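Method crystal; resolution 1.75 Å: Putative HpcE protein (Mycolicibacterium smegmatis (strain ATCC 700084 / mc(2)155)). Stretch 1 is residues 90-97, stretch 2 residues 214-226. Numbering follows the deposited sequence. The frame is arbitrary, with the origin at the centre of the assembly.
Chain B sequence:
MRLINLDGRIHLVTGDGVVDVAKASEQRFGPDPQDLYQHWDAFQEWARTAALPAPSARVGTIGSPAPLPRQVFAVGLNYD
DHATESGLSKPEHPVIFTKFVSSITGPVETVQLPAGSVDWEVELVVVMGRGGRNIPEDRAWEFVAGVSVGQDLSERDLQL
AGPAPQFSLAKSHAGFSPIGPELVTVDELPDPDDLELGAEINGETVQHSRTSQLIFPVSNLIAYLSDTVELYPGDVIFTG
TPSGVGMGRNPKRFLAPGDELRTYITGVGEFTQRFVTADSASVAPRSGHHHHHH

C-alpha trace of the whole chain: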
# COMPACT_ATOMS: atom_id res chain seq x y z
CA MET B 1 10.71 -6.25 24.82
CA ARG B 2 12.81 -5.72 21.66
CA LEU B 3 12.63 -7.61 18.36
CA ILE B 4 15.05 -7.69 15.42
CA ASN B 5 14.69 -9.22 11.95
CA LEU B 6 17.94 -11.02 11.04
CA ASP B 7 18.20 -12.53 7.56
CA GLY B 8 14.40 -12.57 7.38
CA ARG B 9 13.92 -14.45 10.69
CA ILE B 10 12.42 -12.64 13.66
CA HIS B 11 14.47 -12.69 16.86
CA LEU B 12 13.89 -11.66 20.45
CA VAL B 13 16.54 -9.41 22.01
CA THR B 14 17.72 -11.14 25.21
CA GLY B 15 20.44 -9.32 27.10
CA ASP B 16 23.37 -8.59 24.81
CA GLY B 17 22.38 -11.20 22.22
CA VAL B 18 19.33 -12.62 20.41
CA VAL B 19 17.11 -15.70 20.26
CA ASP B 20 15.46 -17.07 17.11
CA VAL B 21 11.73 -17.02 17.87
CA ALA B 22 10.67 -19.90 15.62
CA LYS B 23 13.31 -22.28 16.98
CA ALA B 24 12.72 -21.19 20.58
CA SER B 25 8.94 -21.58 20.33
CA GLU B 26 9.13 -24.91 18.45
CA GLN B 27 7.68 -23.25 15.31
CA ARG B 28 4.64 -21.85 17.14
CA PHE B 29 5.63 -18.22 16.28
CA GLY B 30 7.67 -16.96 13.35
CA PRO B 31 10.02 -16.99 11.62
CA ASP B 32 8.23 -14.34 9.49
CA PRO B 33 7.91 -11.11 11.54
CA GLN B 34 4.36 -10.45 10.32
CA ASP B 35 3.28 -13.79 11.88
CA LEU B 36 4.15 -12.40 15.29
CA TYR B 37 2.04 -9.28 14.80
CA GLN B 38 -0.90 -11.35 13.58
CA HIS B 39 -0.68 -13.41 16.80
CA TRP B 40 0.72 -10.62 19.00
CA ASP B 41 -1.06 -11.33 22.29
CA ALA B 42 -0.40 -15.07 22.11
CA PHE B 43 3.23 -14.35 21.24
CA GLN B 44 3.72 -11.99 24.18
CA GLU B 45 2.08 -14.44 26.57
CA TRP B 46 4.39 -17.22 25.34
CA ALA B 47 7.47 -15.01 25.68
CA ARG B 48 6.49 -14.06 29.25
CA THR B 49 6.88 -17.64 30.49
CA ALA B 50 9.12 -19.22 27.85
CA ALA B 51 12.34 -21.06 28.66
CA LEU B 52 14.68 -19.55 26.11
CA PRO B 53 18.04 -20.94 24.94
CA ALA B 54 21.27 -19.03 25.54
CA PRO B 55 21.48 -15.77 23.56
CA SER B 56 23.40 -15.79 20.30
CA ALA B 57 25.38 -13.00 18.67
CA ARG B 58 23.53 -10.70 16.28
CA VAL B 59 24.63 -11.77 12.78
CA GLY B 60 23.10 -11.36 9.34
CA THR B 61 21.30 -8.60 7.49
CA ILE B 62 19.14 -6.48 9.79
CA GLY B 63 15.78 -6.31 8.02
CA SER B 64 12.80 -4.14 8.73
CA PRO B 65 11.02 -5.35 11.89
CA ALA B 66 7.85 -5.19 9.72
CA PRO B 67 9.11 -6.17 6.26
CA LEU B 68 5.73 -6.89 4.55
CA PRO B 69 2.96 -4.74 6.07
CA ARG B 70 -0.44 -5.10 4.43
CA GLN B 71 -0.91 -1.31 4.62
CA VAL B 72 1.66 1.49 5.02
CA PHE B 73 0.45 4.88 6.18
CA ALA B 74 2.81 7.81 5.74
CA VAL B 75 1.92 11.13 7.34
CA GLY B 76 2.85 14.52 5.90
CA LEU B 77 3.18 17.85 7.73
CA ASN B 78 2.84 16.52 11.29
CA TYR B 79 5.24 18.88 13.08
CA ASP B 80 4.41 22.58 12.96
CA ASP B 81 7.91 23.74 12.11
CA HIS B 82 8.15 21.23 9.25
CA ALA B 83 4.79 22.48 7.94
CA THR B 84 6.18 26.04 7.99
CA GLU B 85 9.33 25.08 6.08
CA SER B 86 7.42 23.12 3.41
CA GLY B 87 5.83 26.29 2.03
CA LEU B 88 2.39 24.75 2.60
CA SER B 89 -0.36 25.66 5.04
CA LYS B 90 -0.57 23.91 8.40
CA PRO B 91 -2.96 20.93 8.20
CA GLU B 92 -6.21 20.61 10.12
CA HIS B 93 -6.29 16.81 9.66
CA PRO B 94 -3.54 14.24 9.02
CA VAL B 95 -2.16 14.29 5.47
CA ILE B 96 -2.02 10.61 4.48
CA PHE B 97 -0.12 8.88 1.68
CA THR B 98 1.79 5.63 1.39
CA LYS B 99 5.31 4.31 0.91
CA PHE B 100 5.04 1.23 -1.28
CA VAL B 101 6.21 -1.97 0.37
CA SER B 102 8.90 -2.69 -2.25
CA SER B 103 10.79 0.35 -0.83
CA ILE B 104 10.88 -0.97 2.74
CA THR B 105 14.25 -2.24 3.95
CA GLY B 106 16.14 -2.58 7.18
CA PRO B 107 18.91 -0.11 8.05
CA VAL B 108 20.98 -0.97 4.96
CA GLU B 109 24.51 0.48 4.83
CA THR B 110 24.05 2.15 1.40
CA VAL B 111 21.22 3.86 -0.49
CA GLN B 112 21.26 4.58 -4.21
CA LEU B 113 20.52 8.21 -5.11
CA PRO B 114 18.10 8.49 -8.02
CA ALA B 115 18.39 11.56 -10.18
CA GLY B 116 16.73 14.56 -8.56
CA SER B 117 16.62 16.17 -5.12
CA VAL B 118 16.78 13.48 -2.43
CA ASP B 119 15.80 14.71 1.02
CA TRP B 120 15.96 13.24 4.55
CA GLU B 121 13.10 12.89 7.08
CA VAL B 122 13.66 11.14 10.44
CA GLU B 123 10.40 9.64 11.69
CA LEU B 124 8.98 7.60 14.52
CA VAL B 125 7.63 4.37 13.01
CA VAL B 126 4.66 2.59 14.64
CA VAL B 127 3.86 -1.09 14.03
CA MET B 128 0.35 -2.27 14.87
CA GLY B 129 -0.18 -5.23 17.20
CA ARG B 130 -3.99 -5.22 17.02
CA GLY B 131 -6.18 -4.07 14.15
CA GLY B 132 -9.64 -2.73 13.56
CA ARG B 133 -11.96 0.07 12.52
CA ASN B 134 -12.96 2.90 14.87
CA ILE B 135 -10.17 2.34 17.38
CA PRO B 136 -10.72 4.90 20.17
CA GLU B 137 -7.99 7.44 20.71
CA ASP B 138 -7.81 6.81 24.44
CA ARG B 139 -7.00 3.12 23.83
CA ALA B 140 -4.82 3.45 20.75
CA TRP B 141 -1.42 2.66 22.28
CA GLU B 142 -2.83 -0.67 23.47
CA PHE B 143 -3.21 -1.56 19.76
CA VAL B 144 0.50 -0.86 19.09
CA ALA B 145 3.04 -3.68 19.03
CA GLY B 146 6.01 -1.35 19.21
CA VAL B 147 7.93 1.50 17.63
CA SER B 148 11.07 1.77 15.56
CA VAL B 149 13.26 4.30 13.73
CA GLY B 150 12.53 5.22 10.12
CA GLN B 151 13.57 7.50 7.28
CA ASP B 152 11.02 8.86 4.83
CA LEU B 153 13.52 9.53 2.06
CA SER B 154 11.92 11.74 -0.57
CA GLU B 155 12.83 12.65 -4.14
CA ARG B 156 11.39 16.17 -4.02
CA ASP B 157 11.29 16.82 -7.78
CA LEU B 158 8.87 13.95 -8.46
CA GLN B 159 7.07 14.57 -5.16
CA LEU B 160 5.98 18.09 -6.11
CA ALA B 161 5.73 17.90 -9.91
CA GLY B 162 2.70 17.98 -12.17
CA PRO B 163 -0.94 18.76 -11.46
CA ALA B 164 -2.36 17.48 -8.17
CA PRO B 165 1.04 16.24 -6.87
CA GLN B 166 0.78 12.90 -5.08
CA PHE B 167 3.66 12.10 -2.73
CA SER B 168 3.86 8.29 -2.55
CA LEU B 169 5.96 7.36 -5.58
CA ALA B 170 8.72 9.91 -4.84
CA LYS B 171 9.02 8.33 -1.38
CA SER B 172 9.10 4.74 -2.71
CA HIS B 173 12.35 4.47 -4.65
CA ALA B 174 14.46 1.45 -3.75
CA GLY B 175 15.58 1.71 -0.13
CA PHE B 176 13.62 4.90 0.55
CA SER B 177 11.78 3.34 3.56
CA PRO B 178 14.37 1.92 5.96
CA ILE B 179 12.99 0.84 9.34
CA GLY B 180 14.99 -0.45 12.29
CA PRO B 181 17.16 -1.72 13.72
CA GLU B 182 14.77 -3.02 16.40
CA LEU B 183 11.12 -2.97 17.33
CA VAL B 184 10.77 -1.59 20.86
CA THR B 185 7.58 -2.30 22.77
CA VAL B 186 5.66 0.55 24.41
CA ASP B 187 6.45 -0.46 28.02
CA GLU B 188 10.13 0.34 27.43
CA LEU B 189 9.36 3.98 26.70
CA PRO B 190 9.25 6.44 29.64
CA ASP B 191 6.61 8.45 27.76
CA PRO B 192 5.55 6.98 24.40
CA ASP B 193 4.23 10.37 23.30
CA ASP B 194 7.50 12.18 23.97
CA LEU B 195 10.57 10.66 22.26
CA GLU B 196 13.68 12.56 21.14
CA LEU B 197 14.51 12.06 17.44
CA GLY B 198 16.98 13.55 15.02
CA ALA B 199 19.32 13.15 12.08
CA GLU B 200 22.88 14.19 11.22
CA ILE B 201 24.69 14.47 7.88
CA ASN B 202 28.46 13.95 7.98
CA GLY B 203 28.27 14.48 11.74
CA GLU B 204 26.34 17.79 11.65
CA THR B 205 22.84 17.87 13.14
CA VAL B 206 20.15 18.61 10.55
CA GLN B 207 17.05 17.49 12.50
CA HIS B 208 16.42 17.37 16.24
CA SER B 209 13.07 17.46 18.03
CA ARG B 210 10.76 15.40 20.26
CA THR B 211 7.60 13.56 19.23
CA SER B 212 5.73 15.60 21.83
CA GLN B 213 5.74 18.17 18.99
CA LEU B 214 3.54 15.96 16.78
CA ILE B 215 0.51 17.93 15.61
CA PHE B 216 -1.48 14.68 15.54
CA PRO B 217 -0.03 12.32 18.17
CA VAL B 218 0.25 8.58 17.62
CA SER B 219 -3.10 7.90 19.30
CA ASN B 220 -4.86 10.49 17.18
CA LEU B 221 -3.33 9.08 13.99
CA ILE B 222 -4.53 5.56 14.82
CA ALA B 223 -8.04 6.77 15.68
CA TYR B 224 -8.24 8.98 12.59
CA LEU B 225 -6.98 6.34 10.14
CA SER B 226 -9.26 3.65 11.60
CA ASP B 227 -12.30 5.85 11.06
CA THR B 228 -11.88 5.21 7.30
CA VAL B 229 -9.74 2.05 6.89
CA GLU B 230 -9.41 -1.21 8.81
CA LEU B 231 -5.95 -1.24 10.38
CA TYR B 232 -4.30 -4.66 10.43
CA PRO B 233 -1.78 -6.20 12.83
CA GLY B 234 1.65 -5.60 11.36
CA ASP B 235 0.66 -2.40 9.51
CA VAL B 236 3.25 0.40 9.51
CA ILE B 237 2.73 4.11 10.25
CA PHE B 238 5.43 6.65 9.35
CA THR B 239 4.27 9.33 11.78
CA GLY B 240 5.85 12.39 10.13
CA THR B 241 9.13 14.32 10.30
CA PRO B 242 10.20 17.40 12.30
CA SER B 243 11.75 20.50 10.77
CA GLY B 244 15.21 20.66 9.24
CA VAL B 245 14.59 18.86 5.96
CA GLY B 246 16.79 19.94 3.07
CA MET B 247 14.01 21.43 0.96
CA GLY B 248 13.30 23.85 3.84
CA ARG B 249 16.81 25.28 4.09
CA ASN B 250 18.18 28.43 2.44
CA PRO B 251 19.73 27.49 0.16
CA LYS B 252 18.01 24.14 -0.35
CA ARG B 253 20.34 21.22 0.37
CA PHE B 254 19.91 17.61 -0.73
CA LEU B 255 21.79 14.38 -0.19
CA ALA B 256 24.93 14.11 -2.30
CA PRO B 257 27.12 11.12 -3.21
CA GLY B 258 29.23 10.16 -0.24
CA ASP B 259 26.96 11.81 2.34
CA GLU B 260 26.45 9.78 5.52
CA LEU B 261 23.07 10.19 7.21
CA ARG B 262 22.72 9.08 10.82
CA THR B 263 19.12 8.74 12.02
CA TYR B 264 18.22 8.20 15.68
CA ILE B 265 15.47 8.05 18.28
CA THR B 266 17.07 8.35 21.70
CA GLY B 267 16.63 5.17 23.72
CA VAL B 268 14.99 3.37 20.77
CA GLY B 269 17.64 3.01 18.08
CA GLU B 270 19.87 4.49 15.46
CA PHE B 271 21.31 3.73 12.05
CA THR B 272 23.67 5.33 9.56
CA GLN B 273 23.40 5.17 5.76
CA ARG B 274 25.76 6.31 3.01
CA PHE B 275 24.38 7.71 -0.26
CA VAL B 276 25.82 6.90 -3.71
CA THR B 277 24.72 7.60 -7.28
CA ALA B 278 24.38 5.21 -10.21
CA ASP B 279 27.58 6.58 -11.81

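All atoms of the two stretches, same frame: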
# COMPACT_ATOMS: atom_id res chain seq x y z
N LYS B 90 -0.52 24.90 7.34
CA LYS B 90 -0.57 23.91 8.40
C LYS B 90 -1.84 23.09 8.26
O LYS B 90 -2.91 23.66 8.00
CB LYS B 90 -0.53 24.57 9.78
N PRO B 91 -1.77 21.77 8.41
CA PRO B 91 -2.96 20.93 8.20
C PRO B 91 -3.89 20.94 9.40
O PRO B 91 -3.47 21.07 10.55
CB PRO B 91 -2.36 19.54 7.99
CG PRO B 91 -1.14 19.55 8.87
CD PRO B 91 -0.58 20.96 8.73
N GLU B 92 -5.18 20.78 9.10
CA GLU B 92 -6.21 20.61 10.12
C GLU B 92 -6.53 19.14 10.38
O GLU B 92 -7.14 18.83 11.41
CB GLU B 92 -7.49 21.34 9.71
N HIS B 93 -6.15 18.25 9.48
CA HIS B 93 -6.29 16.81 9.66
C HIS B 93 -5.04 16.16 9.12
O HIS B 93 -4.34 16.76 8.30
CB HIS B 93 -7.53 16.27 8.93
CG HIS B 93 -8.80 16.92 9.37
ND1 HIS B 93 -9.49 16.52 10.49
CD2 HIS B 93 -9.49 17.97 8.86
CE1 HIS B 93 -10.56 17.28 10.65
NE2 HIS B 93 -10.58 18.17 9.67
N PRO B 94 -4.73 14.93 9.54
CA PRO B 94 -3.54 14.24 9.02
C PRO B 94 -3.55 14.13 7.50
O PRO B 94 -4.55 13.77 6.89
CB PRO B 94 -3.63 12.86 9.68
CG PRO B 94 -4.33 13.15 11.00
CD PRO B 94 -5.36 14.18 10.64
N VAL B 95 -2.40 14.46 6.90
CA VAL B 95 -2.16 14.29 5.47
C VAL B 95 -1.61 12.88 5.28
O VAL B 95 -0.56 12.54 5.83
CB VAL B 95 -1.16 15.34 4.97
CG1 VAL B 95 -0.87 15.13 3.50
CG2 VAL B 95 -1.68 16.76 5.22
N ILE B 96 -2.33 12.04 4.52
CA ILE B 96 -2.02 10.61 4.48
C ILE B 96 -1.65 10.19 3.06
O ILE B 96 -2.40 10.44 2.11
CB ILE B 96 -3.19 9.76 5.01
CG1 ILE B 96 -3.55 10.16 6.46
CG2 ILE B 96 -2.85 8.28 4.89
CD1 ILE B 96 -2.42 9.96 7.49
N PHE B 97 -0.51 9.51 2.93
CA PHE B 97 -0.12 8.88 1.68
C PHE B 97 0.52 7.54 2.03
O PHE B 97 0.38 7.03 3.15
CB PHE B 97 0.79 9.79 0.84
CG PHE B 97 1.89 10.42 1.63
CD1 PHE B 97 3.12 9.80 1.74
CD2 PHE B 97 1.70 11.64 2.25
CE1 PHE B 97 4.15 10.39 2.48
CE2 PHE B 97 2.72 12.23 3.00
CZ PHE B 97 3.94 11.61 3.11
N LEU B 214 4.44 16.41 17.84
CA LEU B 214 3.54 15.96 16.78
C LEU B 214 2.25 16.78 16.83
O LEU B 214 1.68 17.00 17.90
CB LEU B 214 3.22 14.46 16.95
CG LEU B 214 4.32 13.48 16.51
CD1 LEU B 214 4.00 12.11 17.08
CD2 LEU B 214 4.38 13.40 14.97
N ILE B 215 1.80 17.25 15.66
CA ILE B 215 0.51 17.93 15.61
C ILE B 215 -0.61 16.95 15.91
O ILE B 215 -1.52 17.23 16.69
CB ILE B 215 0.32 18.59 14.23
CG1 ILE B 215 1.38 19.66 13.99
CG2 ILE B 215 -1.08 19.19 14.12
CD1 ILE B 215 1.41 20.18 12.54
N PHE B 216 -0.54 15.77 15.30
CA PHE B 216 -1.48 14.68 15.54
C PHE B 216 -0.69 13.56 16.19
O PHE B 216 0.11 12.89 15.52
CB PHE B 216 -2.11 14.23 14.22
CG PHE B 216 -2.71 15.38 13.44
CD1 PHE B 216 -3.89 15.99 13.86
CD2 PHE B 216 -2.07 15.86 12.31
CE1 PHE B 216 -4.42 17.05 13.15
CE2 PHE B 216 -2.60 16.93 11.60
CZ PHE B 216 -3.78 17.52 12.03
N PRO B 217 -0.82 13.36 17.50
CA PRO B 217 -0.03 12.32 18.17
C PRO B 217 -0.39 10.93 17.67
O PRO B 217 -1.38 10.74 16.95
CB PRO B 217 -0.41 12.48 19.65
CG PRO B 217 -0.79 13.92 19.76
CD PRO B 217 -1.50 14.24 18.46
N VAL B 218 0.42 9.96 18.07
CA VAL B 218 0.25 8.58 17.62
C VAL B 218 -1.19 8.11 17.83
O VAL B 218 -1.81 7.54 16.93
CB VAL B 218 1.25 7.65 18.33
CG1 VAL B 218 0.89 6.19 18.08
CG2 VAL B 218 2.68 7.93 17.83
N SER B 219 -1.75 8.38 19.02
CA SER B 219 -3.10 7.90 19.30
C SER B 219 -4.11 8.53 18.37
O SER B 219 -5.07 7.88 17.94
CB SER B 219 -3.49 8.20 20.76
OG SER B 219 -2.69 7.45 21.65
N ASN B 220 -3.93 9.81 18.07
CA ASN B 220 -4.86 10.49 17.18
C ASN B 220 -4.75 9.95 15.76
O ASN B 220 -5.76 9.77 15.08
CB ASN B 220 -4.59 11.99 17.21
CG ASN B 220 -5.52 12.77 16.31
OD1 ASN B 220 -5.24 12.98 15.14
ND2 ASN B 220 -6.66 13.18 16.85
N LEU B 221 -3.52 9.69 15.30
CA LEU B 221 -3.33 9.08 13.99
C LEU B 221 -4.06 7.75 13.87
O LEU B 221 -4.75 7.49 12.88
CB LEU B 221 -1.84 8.88 13.72
CG LEU B 221 -0.99 10.14 13.54
CD1 LEU B 221 0.48 9.72 13.41
CD2 LEU B 221 -1.45 10.96 12.31
N ILE B 222 -3.90 6.88 14.87
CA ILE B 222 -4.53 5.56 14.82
C ILE B 222 -6.04 5.70 14.78
O ILE B 222 -6.72 5.08 13.95
CB ILE B 222 -4.05 4.71 16.00
CG1 ILE B 222 -2.58 4.30 15.77
CG2 ILE B 222 -4.99 3.52 16.23
CD1 ILE B 222 -1.90 3.79 17.05
N ALA B 223 -6.60 6.53 15.67
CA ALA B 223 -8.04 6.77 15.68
C ALA B 223 -8.52 7.31 14.34
O ALA B 223 -9.49 6.80 13.76
CB ALA B 223 -8.39 7.74 16.81
N TYR B 224 -7.84 8.34 13.83
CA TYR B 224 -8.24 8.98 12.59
C TYR B 224 -8.21 8.00 11.42
O TYR B 224 -9.20 7.86 10.69
CB TYR B 224 -7.32 10.18 12.32
CG TYR B 224 -7.66 10.92 11.04
CD1 TYR B 224 -8.74 11.79 11.00
CD2 TYR B 224 -6.92 10.73 9.89
CE1 TYR B 224 -9.07 12.45 9.83
CE2 TYR B 224 -7.24 11.40 8.70
CZ TYR B 224 -8.33 12.25 8.69
OH TYR B 224 -8.68 12.93 7.55
N LEU B 225 -7.08 7.32 11.22
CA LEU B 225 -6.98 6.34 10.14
C LEU B 225 -8.10 5.31 10.22
O LEU B 225 -8.75 5.00 9.22
CB LEU B 225 -5.62 5.65 10.17
CG LEU B 225 -4.45 6.52 9.73
CD1 LEU B 225 -3.15 5.81 10.03
CD2 LEU B 225 -4.57 6.88 8.25
N SER B 226 -8.32 4.76 11.42
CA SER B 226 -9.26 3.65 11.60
C SER B 226 -10.70 4.09 11.45
O SER B 226 -11.60 3.22 11.36
CB SER B 226 -9.05 3.01 12.97
OG SER B 226 -9.57 3.86 13.99
O HOH W 1 -6.84 13.28 5.71

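How do the two backbones lie against each other? Stretch 1 is an extended segment that enters a strand near its end, whereas stretch 2 begins as a loop and becomes a helix at V218, with P217 at the N-cap position. The helix carries its own ladder, beginning with L221 N to P217 O at 2.9 Å and continuing to S226 N to I222 O at 3.0 Å, so these groups are paired along the helix. The closest register places P94 CA 6.9 Å from F216 CA; farther along, I96 CA and L225 CA are 8.7 Å apart. No direct hydrogen bond links the modelled atoms of the two stretches.

What holds the centre together? P94 sits between two aromatic rings. P94 CD lies 3.8 Å from the centroid of the F216 ring and 3.8 Å from the centroid of the Y224 ring, almost on the ring normal in both cases. Proline CD, bonded to the ring nitrogen, carries slightly polarised hydrogens that suit the electron-rich aromatic faces, making both contacts CH-pi interactions. L221 adds an aliphatic surface, with its CD2 3.8 Å from P94 CG.

How does the contact extend beyond this proline? On the loop side, F216 also packs against P91, whose CG is 4.1 Å from F216 CE2, and F216 CZ also meets backbone, 3.5 Å from H93 C. Toward the strand, I96 points at the helix and its CD1 reaches L225 CD2 at 3.8 Å, a pairing of two buried apolar side chains.

Is there any polar link? One water bridges the stretches, 2.6 Å from P94 O, to which it donates, and 2.6 Å from Y224 OH. Y224 thus combines two roles: its ring face receives the proline while its hydroxyl is linked to the P94 carbonyl through one water.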